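Local coordinates for transcription elongation factor Spt4 (Methanocaldococcus jannaschii, PDB 3LPE), which stimulates transcription elongation as the small zinc-binding partner of Spt5 in a heterodimer, at residues L30-N35 / K50-L55. Numbering follows the deposited sequence.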
ATOM      1  N   LEU B  30       0.774   6.006  -1.728  1.00 25.61           N
ATOM      2  CA  LEU B  30      -0.267   4.991  -1.869  1.00 28.71           C
ATOM      3  C   LEU B  30      -0.124   3.915  -0.801  1.00 32.73           C
ATOM      4  O   LEU B  30       0.949   3.314  -0.638  1.00 27.08           O
ATOM      5  CB  LEU B  30      -0.221   4.365  -3.267  1.00 25.10           C
ATOM      6  CG  LEU B  30      -1.103   3.143  -3.535  1.00 27.35           C
ATOM      7  CD1 LEU B  30      -2.561   3.500  -3.294  1.00 26.00           C
ATOM      8  CD2 LEU B  30      -0.905   2.670  -4.979  1.00 29.33           C
ATOM      9  N   LEU B  31      -1.198   3.688  -0.055  1.00 26.97           N
ATOM     10  CA  LEU B  31      -1.249   2.593   0.922  1.00 22.62           C
ATOM     11  C   LEU B  31      -2.496   1.784   0.626  1.00 25.34           C
ATOM     12  O   LEU B  31      -3.617   2.295   0.753  1.00 23.42           O
ATOM     13  CB  LEU B  31      -1.297   3.134   2.356  1.00 27.33           C
ATOM     14  CG  LEU B  31      -1.580   2.095   3.467  1.00 20.46           C
ATOM     15  CD1 LEU B  31      -0.636   0.902   3.392  1.00 27.43           C
ATOM     16  CD2 LEU B  31      -1.523   2.715   4.858  1.00 20.99           C
ATOM     17  N   ILE B  32      -2.307   0.538   0.212  1.00 25.67           N
ATOM     18  CA  ILE B  32      -3.435  -0.313  -0.111  1.00 30.48           C
ATOM     19  C   ILE B  32      -3.603  -1.254   1.052  1.00 30.31           C
ATOM     20  O   ILE B  32      -2.713  -2.060   1.329  1.00 27.28           O
ATOM     21  CB  ILE B  32      -3.194  -1.155  -1.362  1.00 26.36           C
ATOM     22  CG1 ILE B  32      -2.958  -0.257  -2.582  1.00 29.03           C
ATOM     23  CG2 ILE B  32      -4.370  -2.088  -1.620  1.00 26.45           C
ATOM     24  CD1 ILE B  32      -2.656  -1.047  -3.831  1.00 29.09           C
ATOM     25  N   VAL B  33      -4.738  -1.131   1.746  1.00 23.46           N
ATOM     26  CA  VAL B  33      -5.025  -2.019   2.849  1.00 24.57           C
ATOM     27  C   VAL B  33      -5.952  -3.135   2.397  1.00 21.12           C
ATOM     28  O   VAL B  33      -7.120  -2.905   2.073  1.00 32.92           O
ATOM     29  CB  VAL B  33      -5.660  -1.255   4.019  1.00 29.01           C
ATOM     30  CG1 VAL B  33      -5.953  -2.215   5.179  1.00 23.26           C
ATOM     31  CG2 VAL B  33      -4.716  -0.130   4.436  1.00 26.06           C
ATOM     32  N   ILE B  34      -5.432  -4.349   2.382  1.00 29.92           N
ATOM     33  CA  ILE B  34      -6.214  -5.489   1.944  1.00 28.63           C
ATOM     34  C   ILE B  34      -6.944  -6.113   3.139  1.00 39.47           C
ATOM     35  O   ILE B  34      -8.104  -6.497   3.040  1.00 27.89           O
ATOM     36  CB  ILE B  34      -5.305  -6.530   1.273  1.00 29.00           C
ATOM     37  CG1 ILE B  34      -4.621  -5.905   0.040  1.00 32.05           C
ATOM     38  CG2 ILE B  34      -6.098  -7.738   0.857  1.00 29.57           C
ATOM     39  CD1 ILE B  34      -3.548  -6.771  -0.559  1.00 36.45           C
ATOM     40  N   ASN B  35      -6.255  -6.202   4.267  1.00 23.83           N
ATOM     41  CA  ASN B  35      -6.832  -6.769   5.489  1.00 25.17           C
ATOM     42  C   ASN B  35      -6.526  -5.897   6.697  1.00 26.03           C
ATOM     43  O   ASN B  35      -5.486  -6.049   7.335  1.00 34.05           O
ATOM     44  CB  ASN B  35      -6.338  -8.200   5.730  1.00 29.62           C
ATOM     45  CG  ASN B  35      -7.026  -8.866   6.933  1.00 38.12           C
ATOM     46  OD1 ASN B  35      -7.556  -8.188   7.809  1.00 36.31           O
ATOM     47  ND2 ASN B  35      -7.022 -10.192   6.966  1.00 31.98           N
ATOM     48  N   LYS B  50     -10.901  -1.766   4.620  1.00 31.71           N
ATOM     49  CA  LYS B  50     -10.104  -2.065   3.431  1.00 42.74           C
ATOM     50  C   LYS B  50     -10.303  -1.043   2.318  1.00 35.27           C
ATOM     51  O   LYS B  50     -11.376  -0.464   2.166  1.00 32.37           O
ATOM     52  CB  LYS B  50     -10.358  -3.482   2.914  1.00 29.08           C
ATOM     53  CG  LYS B  50     -11.589  -3.623   2.063  1.00 48.81           C
ATOM     54  CD  LYS B  50     -11.768  -5.060   1.609  1.00 59.26           C
ATOM     55  CE  LYS B  50     -10.688  -5.454   0.613  1.00 47.43           C
ATOM     56  NZ  LYS B  50     -10.981  -6.776  -0.005  1.00 56.10           N
ATOM     57  N   GLY B  51      -9.253  -0.828   1.535  1.00 34.35           N
ATOM     58  CA  GLY B  51      -9.314   0.116   0.447  1.00 26.60           C
ATOM     59  C   GLY B  51      -7.935   0.656   0.125  1.00 29.33           C
ATOM     60  O   GLY B  51      -6.938   0.239   0.683  1.00 25.70           O
ATOM     61  N   LYS B  52      -7.883   1.601  -0.789  1.00 31.89           N
ATOM     62  CA  LYS B  52      -6.633   2.231  -1.116  1.00 29.51           C
ATOM     63  C   LYS B  52      -6.697   3.646  -0.566  1.00 26.94           C
ATOM     64  O   LYS B  52      -7.736   4.287  -0.643  1.00 23.00           O
ATOM     65  CB  LYS B  52      -6.446   2.224  -2.640  1.00 41.19           C
ATOM     66  CG  LYS B  52      -6.700   0.840  -3.262  1.00 39.61           C
ATOM     67  CD  LYS B  52      -7.072   0.942  -4.736  1.00 72.09           C
ATOM     68  CE  LYS B  52      -5.877   0.672  -5.637  1.00 72.86           C
ATOM     69  NZ  LYS B  52      -5.632  -0.792  -5.725  1.00 72.97           N
ATOM     70  N   TYR B  53      -5.576   4.122  -0.027  1.00 27.86           N
ATOM     71  CA  TYR B  53      -5.474   5.432   0.595  1.00 22.30           C
ATOM     72  C   TYR B  53      -4.232   6.184   0.128  1.00 32.19           C
ATOM     73  O   TYR B  53      -3.173   5.577  -0.114  1.00 24.98           O
ATOM     74  CB  TYR B  53      -5.371   5.277   2.118  1.00 23.14           C
ATOM     75  CG  TYR B  53      -6.586   4.622   2.732  1.00 23.22           C
ATOM     76  CD1 TYR B  53      -7.573   5.385   3.331  1.00 26.16           C
ATOM     77  CD2 TYR B  53      -6.732   3.241   2.717  1.00 24.64           C
ATOM     78  CE1 TYR B  53      -8.700   4.780   3.910  1.00 25.20           C
ATOM     79  CE2 TYR B  53      -7.853   2.633   3.276  1.00 30.76           C
ATOM     80  CZ  TYR B  53      -8.828   3.414   3.872  1.00 37.16           C
ATOM     81  OH  TYR B  53      -9.935   2.817   4.433  1.00 31.77           O
ATOM     82  N   ALA B  54      -4.345   7.506   0.066  1.00 22.74           N
ATOM     83  CA  ALA B  54      -3.176   8.349  -0.203  1.00 26.02           C
ATOM     84  C   ALA B  54      -2.401   8.473   1.099  1.00 33.46           C
ATOM     85  O   ALA B  54      -2.960   8.177   2.158  1.00 24.94           O
ATOM     86  CB  ALA B  54      -3.627   9.714  -0.719  1.00 25.26           C
ATOM     87  N   LEU B  55      -1.119   8.862   1.048  1.00 25.10           N
ATOM     88  CA  LEU B  55      -0.380   9.118   2.281  1.00 26.28           C
ATOM     89  C   LEU B  55      -0.552  10.549   2.770  1.00 27.22           C
ATOM     90  O   LEU B  55      -0.490  10.825   3.966  1.00 28.16           O
ATOM     91  CB  LEU B  55       1.108   8.776   2.133  1.00 26.90           C
ATOM     92  CG  LEU B  55       1.354   7.304   1.831  1.00 32.30           C
ATOM     93  CD1 LEU B  55       2.851   7.040   1.699  1.00 32.47           C
ATOM     94  CD2 LEU B  55       0.739   6.436   2.927  1.00 26.52           C
TER
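The Tyr53 ring meets Leu31 O at its edge, in plane, with CD2 3.8 Å from Leu31 O, while Val33 CG2 approaches CD2 obliquely. Tyr53 CG, anti to the carbonyl carbon and beside the backbone N (chi1 -62°), starts the ring on the side of its own N-H, which bonds to that same Leu31 O. The hydroxyl is hydrogen-bonded to Ile49 O. Ile47 packs on the side chains of Tyr53, Leu31 and Val33, so this face of the sheet is an apolar layer, to which Ile41 and Ala42 of helix 40-44 add. On the other face Ile32 and Lys52 form a non-hydrogen-bonded pair, their side chains side by side and pointing the same way. Bends at chi3 and chi4 keep CE and NZ of Lys52 alongside Ile32, with Lys52 NZ 3.5 Å from Ile32 CD1. An alanine at Ile32 would probably leave CG and CE of Lys52 without the apolar atoms they lie against, and the amine end freer to turn. Four backbone bonds fix the register, from Leu31 N to Tyr53 O at 2.7 Å to Gly51 N to Val33 O at 3.0 Å. Beyond them, Leu55 CD2 touches Leu31 CB at 3.9 Å. Strand axes at 162° confirm antiparallel pairing. Residues Leu30 to Val33 also pair antiparallel with a strand of the NusG-like partner chain, Spt5, and Lys50 forms a salt bridge with its Glu34. Strand 30-33 is thus interior to an antiparallel sheet continuing across the Spt4/5 heterodimer interface.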